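Local coordinates for tail spike protein (Acinetobacter phage vB_AbaP_AS12, PDB 6EU4), which probably recognises and degrades the capsular polysaccharide of Acinetobacter baumannii as the trimeric host-binding spike of the phage tail, at residues 30-35 and 61-66; 22-27 and 75-80; 546-551 and 563-568; 519-524 and 540-545. All blocks are in the same frame, centred on the assembly; numbering follows the deposited sequence.

How the interactions relate
Interactions 1 and 2 share the small mixed sheet at the N-terminal end of the chain, whereas 3 and 4 share the six-stranded sheet near the other end, with about 110 Å between the centres of 2 and 3. Within each pair the centres lie about 10 Å apart and the segments touch: Trp80 of interaction 2 packs on Leu30 and Ala32 of interaction 1, and Ala541 N of interaction 4 probably bonds to Thr548 O of interaction 3. Interaction 1 is partly buried and relies on polar bonds at a strand end; interaction 2 is a buried apolar cluster. Interactions 3 and 4 are buried antiparallel pairings of backbone bonds and aromatic faces; both touch the third subunit.

Interaction 1 of 4, residues 30-35 and 61-66; sequences LTANDG and RIYVAS
Within these two segments the ring of Tyr63 meets mainly the backbone of residues 32-34. Its CG is anti to the backbone N (chi1 -175°), which carries the ring toward the loop, and the CD2-CE2 side faces it. The carbonyl O of Asn33 sits at the ring edge, close to its plane and 3.4 Å from Tyr63 CD2. Ala32 supplies the apolar share of this approach, its CB lying 4.1 Å from Tyr63 CD2. Asp34, with CG likewise anti to its backbone N (chi1 -162°), sends its carboxylate to the turn that follows Tyr63. Here the loop is about to become strand 37-40, which runs antiparallel beside strand 59-63 in the mixed N-terminal sheet: Gly35 N donates to Tyr63 O at 2.9 Å, in the carbonyl plane, and Tyr63 is also backbone-bonded to Met36. Asp34 OD1 grips the chain just beyond strand 59-63, accepting a bond from Ala65 N at 2.9 Å, nearly straight (176° at the hydrogen), although the donor stands above the carboxylate plane. Ala65 CB also packs on this carboxylate, 3.7 Å from Asp34 CG. At the carbonyl of Gly35, Ile62 CG2 lies 3.9 Å from Gly35 O, which Lys41 of the second subunit bonds, while Tyr63 meets the ring of Trp80.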
# COMPACT_ATOMS: atom_id res chain seq x y z
N LEU A 30 54.14 6.59 33.43
CA LEU A 30 54.87 5.80 32.43
C LEU A 30 55.93 6.70 31.81
O LEU A 30 55.60 7.65 31.10
CB LEU A 30 53.88 5.27 31.39
CG LEU A 30 54.37 4.28 30.33
CD1 LEU A 30 55.04 3.09 30.96
CD2 LEU A 30 53.19 3.81 29.47
N THR A 31 57.21 6.43 32.10
CA THR A 31 58.29 7.17 31.45
C THR A 31 58.40 6.71 30.01
O THR A 31 58.71 5.54 29.74
CB THR A 31 59.62 6.97 32.18
OG1 THR A 31 60.05 5.61 32.08
CG2 THR A 31 59.51 7.36 33.64
N ALA A 32 58.16 7.62 29.07
CA ALA A 32 58.07 7.25 27.66
C ALA A 32 58.66 8.34 26.78
O ALA A 32 58.55 9.53 27.08
CB ALA A 32 56.62 6.99 27.26
N ASN A 33 59.29 7.91 25.69
CA ASN A 33 59.75 8.82 24.66
C ASN A 33 58.63 9.10 23.67
O ASN A 33 57.70 8.30 23.50
CB ASN A 33 60.95 8.24 23.91
CG ASN A 33 62.22 8.25 24.74
OD1 ASN A 33 62.35 9.01 25.71
ND2 ASN A 33 63.18 7.42 24.34
N ASP A 34 58.73 10.25 23.00
CA ASP A 34 57.77 10.61 21.97
C ASP A 34 57.65 9.48 20.95
O ASP A 34 58.66 8.97 20.45
CB ASP A 34 58.22 11.91 21.29
CG ASP A 34 57.11 12.59 20.51
OD1 ASP A 34 55.92 12.34 20.81
OD2 ASP A 34 57.43 13.39 19.61
N GLY A 35 56.41 9.07 20.66
CA GLY A 35 56.16 8.04 19.67
C GLY A 35 56.17 6.61 20.18
O GLY A 35 56.00 5.69 19.36
N ARG A 61 48.00 2.34 22.32
CA ARG A 61 48.15 3.78 22.45
C ARG A 61 49.54 4.19 22.00
O ARG A 61 50.50 3.43 22.12
CB ARG A 61 47.89 4.25 23.88
CG ARG A 61 46.46 4.00 24.30
CD ARG A 61 46.03 4.82 25.49
NE ARG A 61 44.60 4.64 25.73
CZ ARG A 61 43.68 5.60 25.66
NH1 ARG A 61 44.00 6.84 25.35
NH2 ARG A 61 42.42 5.30 25.91
N ILE A 62 49.63 5.41 21.48
CA ILE A 62 50.90 5.99 21.04
C ILE A 62 51.11 7.29 21.80
O ILE A 62 50.22 8.15 21.82
CB ILE A 62 50.92 6.23 19.53
CG1 ILE A 62 50.68 4.92 18.78
CG2 ILE A 62 52.26 6.85 19.12
CD1 ILE A 62 50.53 5.08 17.26
N TYR A 63 52.28 7.44 22.39
CA TYR A 63 52.58 8.63 23.18
C TYR A 63 52.87 9.82 22.27
O TYR A 63 53.72 9.74 21.38
CB TYR A 63 53.76 8.35 24.10
CG TYR A 63 54.05 9.50 25.03
CD1 TYR A 63 53.08 9.96 25.90
CD2 TYR A 63 55.29 10.13 25.02
CE1 TYR A 63 53.34 11.02 26.75
CE2 TYR A 63 55.56 11.19 25.87
CZ TYR A 63 54.57 11.62 26.73
OH TYR A 63 54.81 12.67 27.58
N VAL A 64 52.14 10.91 22.48
CA VAL A 64 52.33 12.16 21.75
C VAL A 64 52.82 13.19 22.77
O VAL A 64 52.01 13.81 23.47
CB VAL A 64 51.06 12.63 21.05
CG1 VAL A 64 51.30 13.93 20.30
CG2 VAL A 64 50.54 11.55 20.10
N ALA A 65 54.14 13.40 22.82
CA ALA A 65 54.74 14.19 23.90
C ALA A 65 54.17 15.59 23.98
O ALA A 65 54.01 16.15 25.07
CB ALA A 65 56.26 14.25 23.72
N SER A 66 53.87 16.21 22.83
CA SER A 66 53.33 17.56 22.83
C SER A 66 51.95 17.65 23.47
O SER A 66 51.45 18.76 23.69
CB SER A 66 53.27 18.10 21.40
OG SER A 66 52.34 17.36 20.64

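Interaction 2 of 4, residues 22-27 and 75-80; sequences NTVADL and LCINGW
Leu27 does most of the touching, using both of its methyl branches. CD2 makes a CH-pi contact over one face of the Trp80 indole, 3.9 Å from the centroid of the five-membered ring and only 11° off its normal. CD1 is 3.8 Å from Trp80 CB and also packs against Ile77, with CG2 of that residue at 4.1 Å. The tip of Ile77 meets Val24 instead: the two side chains cross at about a right angle, with Ile77 CD1 3.8 Å from Val24 CB. One water joins the polar atoms beside this apolar cluster, donating to Leu27 O at 2.8 Å and accepting a bond from Trp80 NE1 at 3.1 Å in the indole plane. In the next shell, a type I' turn from Ile77 to Trp80, with positive phi at its corners Asn78 (52°) and Gly79 (90°), sets both side chains toward segment 22-27. On the opposing segment, Leu27 N bonds to Val24 O, and weak bonds link Thr23 with Asp26. Leu27 links the edge strands of the sheet, touching Val21 of 19-21 and Ile77 of 76-77; of the strands between, Arg61 (59-63) packs on Leu27 and Val40 (37-40) on Val24, while Trp80 meets Leu30 and Ala32 in the loop between strands 19-21 and 37-40.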
# COMPACT_ATOMS: atom_id res chain seq x y z
N ASN A 22 48.84 -2.22 32.25
CA ASN A 22 47.67 -2.94 32.76
C ASN A 22 46.38 -2.17 32.53
O ASN A 22 45.40 -2.72 32.01
CB ASN A 22 47.86 -3.25 34.25
CG ASN A 22 48.90 -4.33 34.50
OD1 ASN A 22 49.19 -5.16 33.63
ND2 ASN A 22 49.46 -4.33 35.70
N THR A 23 46.36 -0.88 32.90
CA THR A 23 45.16 -0.05 32.91
C THR A 23 45.50 1.33 32.38
O THR A 23 46.67 1.71 32.32
CB THR A 23 44.57 0.10 34.32
OG1 THR A 23 45.44 0.93 35.09
CG2 THR A 23 44.41 -1.24 35.00
N VAL A 24 44.48 2.11 32.00
CA VAL A 24 44.78 3.46 31.56
C VAL A 24 45.27 4.33 32.72
O VAL A 24 45.98 5.31 32.48
CB VAL A 24 43.58 4.13 30.86
CG1 VAL A 24 43.20 3.34 29.62
CG2 VAL A 24 42.40 4.28 31.81
N ALA A 25 44.93 3.99 33.97
CA ALA A 25 45.45 4.75 35.10
C ALA A 25 46.96 4.59 35.25
O ALA A 25 47.62 5.44 35.86
CB ALA A 25 44.77 4.31 36.39
N ASP A 26 47.51 3.51 34.71
CA ASP A 26 48.95 3.29 34.79
C ASP A 26 49.73 4.12 33.77
O ASP A 26 50.96 4.19 33.86
CB ASP A 26 49.26 1.81 34.60
CG ASP A 26 48.74 0.97 35.74
OD1 ASP A 26 48.83 1.42 36.91
OD2 ASP A 26 48.22 -0.13 35.47
N LEU A 27 49.04 4.75 32.81
CA LEU A 27 49.72 5.58 31.83
C LEU A 27 50.36 6.81 32.48
O LEU A 27 51.49 7.18 32.13
CB LEU A 27 48.75 6.00 30.73
CG LEU A 27 48.22 4.87 29.83
CD1 LEU A 27 47.12 5.36 28.91
CD2 LEU A 27 49.34 4.24 29.01
N LEU A 75 40.30 9.55 24.30
CA LEU A 75 41.22 9.50 23.17
C LEU A 75 42.64 9.92 23.51
O LEU A 75 43.57 9.53 22.79
CB LEU A 75 40.71 10.36 22.01
CG LEU A 75 39.43 9.85 21.34
CD1 LEU A 75 39.10 10.71 20.16
CD2 LEU A 75 39.53 8.40 20.90
N CYS A 76 42.86 10.70 24.55
CA CYS A 76 44.21 11.15 24.89
C CYS A 76 44.34 11.19 26.40
O CYS A 76 43.72 12.03 27.06
CB CYS A 76 44.50 12.52 24.27
SG CYS A 76 46.17 13.12 24.63
N ILE A 77 45.13 10.27 26.95
CA ILE A 77 45.28 10.12 28.39
C ILE A 77 46.75 10.38 28.71
O ILE A 77 47.62 9.55 28.43
CB ILE A 77 44.81 8.75 28.88
CG1 ILE A 77 43.31 8.59 28.57
CG2 ILE A 77 45.11 8.58 30.39
CD1 ILE A 77 42.71 7.20 28.86
N ASN A 78 47.02 11.57 29.25
CA ASN A 78 48.39 12.02 29.54
C ASN A 78 49.29 11.89 28.31
O ASN A 78 50.45 11.47 28.40
CB ASN A 78 48.97 11.27 30.73
CG ASN A 78 48.04 11.25 31.93
OD1 ASN A 78 47.66 10.18 32.41
ND2 ASN A 78 47.65 12.43 32.40
N GLY A 79 48.76 12.27 27.15
CA GLY A 79 49.50 12.23 25.91
C GLY A 79 49.40 10.92 25.15
O GLY A 79 49.83 10.87 23.99
N TRP A 80 48.87 9.87 25.76
CA TRP A 80 48.76 8.56 25.13
C TRP A 80 47.48 8.52 24.31
O TRP A 80 46.37 8.48 24.86
CB TRP A 80 48.80 7.46 26.18
CG TRP A 80 50.15 7.30 26.80
CD1 TRP A 80 50.61 7.94 27.91
CD2 TRP A 80 51.22 6.47 26.34
NE1 TRP A 80 51.90 7.55 28.18
CE2 TRP A 80 52.30 6.64 27.23
CE3 TRP A 80 51.37 5.59 25.26
CZ2 TRP A 80 53.51 5.99 27.06
CZ3 TRP A 80 52.58 4.93 25.11
CH2 TRP A 80 53.63 5.13 26.01
O HOH W 1 53.19 8.89 30.63

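Interaction 3 of 4, residues 546-551 and 563-568; sequences SATFWL and WCRLYH
Three backbone bonds and a bridging water join the facing strands of this antiparallel hairpin. Leu551 and Cys564 form a hydrogen-bonded pair, with Cys564 N reaching Leu551 O at 2.8 Å and Leu551 N meeting a lone pair of Cys564 O. Further along, Leu566 N donates to Phe549 O in a straight bond, 170° at the hydrogen. Past this point waters take over: one accepts a bond from Phe549 N and donates to Leu566 O, while another donates to Ala547 O and bonds to His568 NE2 in the imidazole plane. His568 ND1 is engaged by Arg570 N. Thr548 holds OG1 in the crowded position between backbone N and carbonyl carbon (chi1 53°), where it accepts a bond from Trp550 NE1 at 2.8 Å. That bond helps fix the indole, over whose six-membered ring lies Arg565 CB, 3.7 Å from the centroid. The extended arginine brings its guanidinium face over Thr548 CG2, 3.5 Å from Arg565 CZ. Trp563 CE3 packs 3.5 Å from Trp550 CB; its NE1 bonds to Gly512 O, and its O to Arg570 of the second subunit. The Phe549 edge points to the His568 face in an offset edge-to-face pair, planes at 69°. The polar groups named are thus paired or hydrated beside aliphatic and aromatic surface, and the salt bridge from Arg565 NH2 to Asp571 probably offsets the arginine charge in a hairpin that packs on both other subunits.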
# COMPACT_ATOMS: atom_id res chain seq x y z
N SER A 546 -52.85 -10.83 -17.38
CA SER A 546 -53.35 -9.47 -17.52
C SER A 546 -52.81 -8.66 -16.35
O SER A 546 -52.26 -9.21 -15.40
CB SER A 546 -54.88 -9.43 -17.53
OG SER A 546 -55.38 -9.90 -16.29
N ALA A 547 -52.97 -7.34 -16.44
CA ALA A 547 -52.62 -6.45 -15.34
C ALA A 547 -53.52 -5.22 -15.37
O ALA A 547 -54.15 -4.91 -16.38
CB ALA A 547 -51.15 -6.01 -15.41
N THR A 548 -53.58 -4.54 -14.23
CA THR A 548 -54.05 -3.18 -14.16
C THR A 548 -52.87 -2.28 -13.82
O THR A 548 -51.94 -2.69 -13.13
CB THR A 548 -55.19 -3.00 -13.14
OG1 THR A 548 -54.81 -3.52 -11.86
CG2 THR A 548 -56.46 -3.71 -13.62
N PHE A 549 -52.91 -1.07 -14.37
CA PHE A 549 -51.79 -0.14 -14.33
C PHE A 549 -52.24 1.12 -13.59
O PHE A 549 -53.29 1.68 -13.92
CB PHE A 549 -51.33 0.21 -15.74
CG PHE A 549 -51.19 -0.98 -16.66
CD1 PHE A 549 -50.12 -1.86 -16.52
CD2 PHE A 549 -52.09 -1.20 -17.70
CE1 PHE A 549 -49.98 -2.95 -17.36
CE2 PHE A 549 -51.93 -2.29 -18.54
CZ PHE A 549 -50.88 -3.16 -18.37
N TRP A 550 -51.42 1.59 -12.65
CA TRP A 550 -51.84 2.61 -11.70
C TRP A 550 -50.74 3.64 -11.48
O TRP A 550 -49.56 3.28 -11.35
CB TRP A 550 -52.17 1.99 -10.35
CG TRP A 550 -53.21 0.90 -10.37
CD1 TRP A 550 -53.03 -0.42 -10.70
CD2 TRP A 550 -54.59 1.03 -10.01
NE1 TRP A 550 -54.21 -1.10 -10.56
CE2 TRP A 550 -55.18 -0.24 -10.13
CE3 TRP A 550 -55.38 2.11 -9.58
CZ2 TRP A 550 -56.53 -0.47 -9.86
CZ3 TRP A 550 -56.73 1.87 -9.30
CH2 TRP A 550 -57.29 0.59 -9.45
N LEU A 551 -51.14 4.92 -11.38
CA LEU A 551 -50.26 6.03 -11.05
C LEU A 551 -50.80 6.79 -9.84
O LEU A 551 -52.00 6.98 -9.71
CB LEU A 551 -50.14 7.00 -12.22
CG LEU A 551 -49.48 6.46 -13.50
CD1 LEU A 551 -49.51 7.51 -14.59
CD2 LEU A 551 -48.05 6.03 -13.26
N TRP A 563 -54.95 6.78 -6.02
CA TRP A 563 -54.46 6.01 -7.16
C TRP A 563 -55.34 6.22 -8.39
O TRP A 563 -56.57 6.33 -8.29
CB TRP A 563 -54.46 4.52 -6.82
CG TRP A 563 -53.33 4.02 -5.99
CD1 TRP A 563 -53.39 3.63 -4.68
CD2 TRP A 563 -51.99 3.78 -6.41
NE1 TRP A 563 -52.17 3.18 -4.26
CE2 TRP A 563 -51.29 3.26 -5.30
CE3 TRP A 563 -51.31 3.97 -7.62
CZ2 TRP A 563 -49.94 2.91 -5.37
CZ3 TRP A 563 -49.97 3.62 -7.68
CH2 TRP A 563 -49.29 3.10 -6.55
N CYS A 564 -54.70 6.21 -9.57
CA CYS A 564 -55.34 6.44 -10.86
C CYS A 564 -55.09 5.26 -11.78
O CYS A 564 -53.94 5.00 -12.17
CB CYS A 564 -54.80 7.72 -11.50
SG CYS A 564 -55.15 9.21 -10.53
N ARG A 565 -56.15 4.56 -12.15
CA ARG A 565 -56.05 3.43 -13.07
C ARG A 565 -56.04 3.91 -14.51
O ARG A 565 -56.96 4.61 -14.95
CB ARG A 565 -57.21 2.46 -12.83
CG ARG A 565 -57.21 1.23 -13.73
CD ARG A 565 -58.35 0.29 -13.30
NE ARG A 565 -58.70 -0.70 -14.32
CZ ARG A 565 -59.38 -1.82 -14.07
NH1 ARG A 565 -59.78 -2.11 -12.84
NH2 ARG A 565 -59.65 -2.67 -15.05
N LEU A 566 -55.02 3.51 -15.26
CA LEU A 566 -54.86 3.98 -16.63
C LEU A 566 -55.85 3.31 -17.57
O LEU A 566 -56.17 2.12 -17.45
CB LEU A 566 -53.44 3.72 -17.13
CG LEU A 566 -52.32 4.40 -16.35
CD1 LEU A 566 -50.99 4.15 -17.04
CD2 LEU A 566 -52.59 5.89 -16.22
N TYR A 567 -56.34 4.09 -18.53
CA TYR A 567 -57.18 3.57 -19.59
C TYR A 567 -56.32 3.14 -20.77
O TYR A 567 -55.40 3.85 -21.18
CB TYR A 567 -58.18 4.64 -20.03
CG TYR A 567 -59.32 4.97 -19.09
CD1 TYR A 567 -59.93 3.99 -18.32
CD2 TYR A 567 -59.84 6.26 -19.05
CE1 TYR A 567 -61.04 4.30 -17.51
CE2 TYR A 567 -60.92 6.58 -18.24
CZ TYR A 567 -61.52 5.59 -17.47
OH TYR A 567 -62.62 5.92 -16.70
N HIS A 568 -56.62 1.96 -21.33
CA HIS A 568 -55.86 1.46 -22.47
C HIS A 568 -56.77 0.61 -23.35
O HIS A 568 -57.91 0.31 -22.98
CB HIS A 568 -54.66 0.63 -22.01
CG HIS A 568 -55.05 -0.58 -21.23
ND1 HIS A 568 -55.41 -1.77 -21.82
CD2 HIS A 568 -55.15 -0.78 -19.89
CE1 HIS A 568 -55.70 -2.66 -20.88
NE2 HIS A 568 -55.56 -2.07 -19.70
O HOH W 2 -56.07 -3.07 -17.16
O HOH W 3 -55.13 -0.37 -16.07

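Interaction 4 of 4, residues 519-524 and 540-545; sequences PYLVQQ and FAISSA
Strands 520-524 and 540-542 run antiparallel, their axes 5.1 Å apart at closest approach and their directions 171° apart, with Tyr520 and Ala541 as a non-hydrogen-bonded pair and Leu521 and Phe540 as a hydrogen-bonded one. Phe540 N donates to Leu521 O at 2.8 Å, almost along the C=O axis; the return bond from Leu521 N to a lone pair of Phe540 O is longer, 3.3 Å, and Ile542 N donates to Pro519 O. Tyr520 has CG anti to the carbonyl carbon (chi1 -79°), and its ring leans across the neighbouring strand. Ala541 CA lies over one face, 3.9 Å from the ring centroid, and Ala541 CB is 3.5 Å from Tyr520 CZ. Beyond it the phenol OH bonds to Ser515 O, so the polar tip is anchored while the face is packed. On the other side of the sheet Leu521, Phe540 and Ile542 gather: Ile542 CD1 meets Leu521 CG at 4.1 Å, crossing it obliquely, and Leu521 O sits at the edge of the Phe540 ring, near its plane. Pro519 rounds off the strand end, with its CD 3.2 Å from Ile542 O. Phe540 also meets Trp525 of the third subunit, and Gln523 OE1 bonds to NE1 of that same tryptophan. Pro519 O, Ile542 N and the N and O of Leu521 and Phe540 thus satisfy one another, while the backbones of Tyr520 and Ala541 bond outward to Gln501 and Thr548 on the flanking strands; mostly apolar and aromatic surface then covers the hairpin, part of it against a neighbouring chain.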
# COMPACT_ATOMS: atom_id res chain seq x y z
N PRO A 519 -49.76 -10.04 -6.96
CA PRO A 519 -48.38 -9.56 -6.81
C PRO A 519 -48.17 -8.28 -7.61
O PRO A 519 -48.90 -8.00 -8.56
CB PRO A 519 -47.54 -10.71 -7.37
CG PRO A 519 -48.45 -11.38 -8.35
CD PRO A 519 -49.85 -11.25 -7.80
N TYR A 520 -47.13 -7.52 -7.22
CA TYR A 520 -46.85 -6.22 -7.82
C TYR A 520 -45.38 -6.02 -8.14
O TYR A 520 -44.49 -6.51 -7.45
CB TYR A 520 -47.23 -5.06 -6.89
CG TYR A 520 -48.69 -4.70 -6.85
CD1 TYR A 520 -49.59 -5.46 -6.11
CD2 TYR A 520 -49.16 -3.58 -7.51
CE1 TYR A 520 -50.92 -5.12 -6.05
CE2 TYR A 520 -50.49 -3.23 -7.45
CZ TYR A 520 -51.37 -3.99 -6.73
OH TYR A 520 -52.71 -3.65 -6.68
N LEU A 521 -45.15 -5.26 -9.21
CA LEU A 521 -43.95 -4.45 -9.37
C LEU A 521 -44.37 -2.99 -9.25
O LEU A 521 -45.42 -2.60 -9.77
CB LEU A 521 -43.30 -4.69 -10.73
CG LEU A 521 -42.58 -6.03 -10.89
CD1 LEU A 521 -42.24 -6.29 -12.34
CD2 LEU A 521 -41.32 -6.02 -10.04
N VAL A 522 -43.56 -2.21 -8.54
CA VAL A 522 -43.83 -0.79 -8.32
C VAL A 522 -42.55 -0.01 -8.62
O VAL A 522 -41.48 -0.34 -8.10
CB VAL A 522 -44.30 -0.50 -6.89
CG1 VAL A 522 -44.55 1.01 -6.70
CG2 VAL A 522 -45.55 -1.31 -6.54
N GLN A 523 -42.66 1.00 -9.47
CA GLN A 523 -41.60 1.98 -9.63
C GLN A 523 -41.96 3.17 -8.75
O GLN A 523 -43.01 3.78 -8.95
CB GLN A 523 -41.46 2.43 -11.07
CG GLN A 523 -40.52 3.64 -11.27
CD GLN A 523 -39.06 3.24 -11.18
OE1 GLN A 523 -38.58 2.42 -11.96
NE2 GLN A 523 -38.35 3.81 -10.22
N GLN A 524 -41.10 3.49 -7.79
CA GLN A 524 -41.23 4.72 -7.01
C GLN A 524 -40.28 5.77 -7.56
O GLN A 524 -39.13 5.47 -7.90
CB GLN A 524 -40.96 4.48 -5.53
CG GLN A 524 -40.98 5.79 -4.72
CD GLN A 524 -40.99 5.54 -3.24
OE1 GLN A 524 -41.95 5.00 -2.71
NE2 GLN A 524 -39.92 5.96 -2.55
N PHE A 540 -47.81 -1.98 -11.10
CA PHE A 540 -48.29 -3.05 -11.96
C PHE A 540 -48.92 -4.12 -11.08
O PHE A 540 -48.20 -4.84 -10.36
CB PHE A 540 -47.14 -3.66 -12.77
CG PHE A 540 -46.50 -2.71 -13.74
CD1 PHE A 540 -47.01 -2.57 -15.02
CD2 PHE A 540 -45.38 -1.97 -13.39
CE1 PHE A 540 -46.43 -1.71 -15.93
CE2 PHE A 540 -44.79 -1.10 -14.31
CZ PHE A 540 -45.31 -0.98 -15.58
N ALA A 541 -50.24 -4.20 -11.10
CA ALA A 541 -50.97 -5.27 -10.41
C ALA A 541 -51.03 -6.47 -11.35
O ALA A 541 -51.85 -6.50 -12.27
CB ALA A 541 -52.37 -4.79 -10.02
N ILE A 542 -50.20 -7.47 -11.09
CA ILE A 542 -49.88 -8.51 -12.07
C ILE A 542 -50.73 -9.75 -11.80
O ILE A 542 -50.56 -10.43 -10.78
CB ILE A 542 -48.39 -8.86 -12.05
CG1 ILE A 542 -47.54 -7.61 -12.35
CG2 ILE A 542 -48.08 -9.99 -13.04
CD1 ILE A 542 -46.07 -7.82 -12.18
N SER A 543 -51.64 -10.07 -12.72
CA SER A 543 -52.35 -11.34 -12.74
C SER A 543 -51.68 -12.26 -13.77
O SER A 543 -50.72 -11.88 -14.44
CB SER A 543 -53.84 -11.13 -13.04
OG SER A 543 -54.47 -10.38 -12.01
N SER A 544 -52.20 -13.48 -13.89
CA SER A 544 -51.47 -14.50 -14.65
C SER A 544 -51.40 -14.16 -16.14
O SER A 544 -50.43 -14.53 -16.80
CB SER A 544 -52.12 -15.87 -14.46
OG SER A 544 -53.43 -15.88 -14.97
N ALA A 545 -52.41 -13.46 -16.67
CA ALA A 545 -52.43 -13.14 -18.09
C ALA A 545 -52.95 -11.73 -18.35
O ALA A 545 -53.45 -11.45 -19.45
CB ALA A 545 -53.27 -14.17 -18.86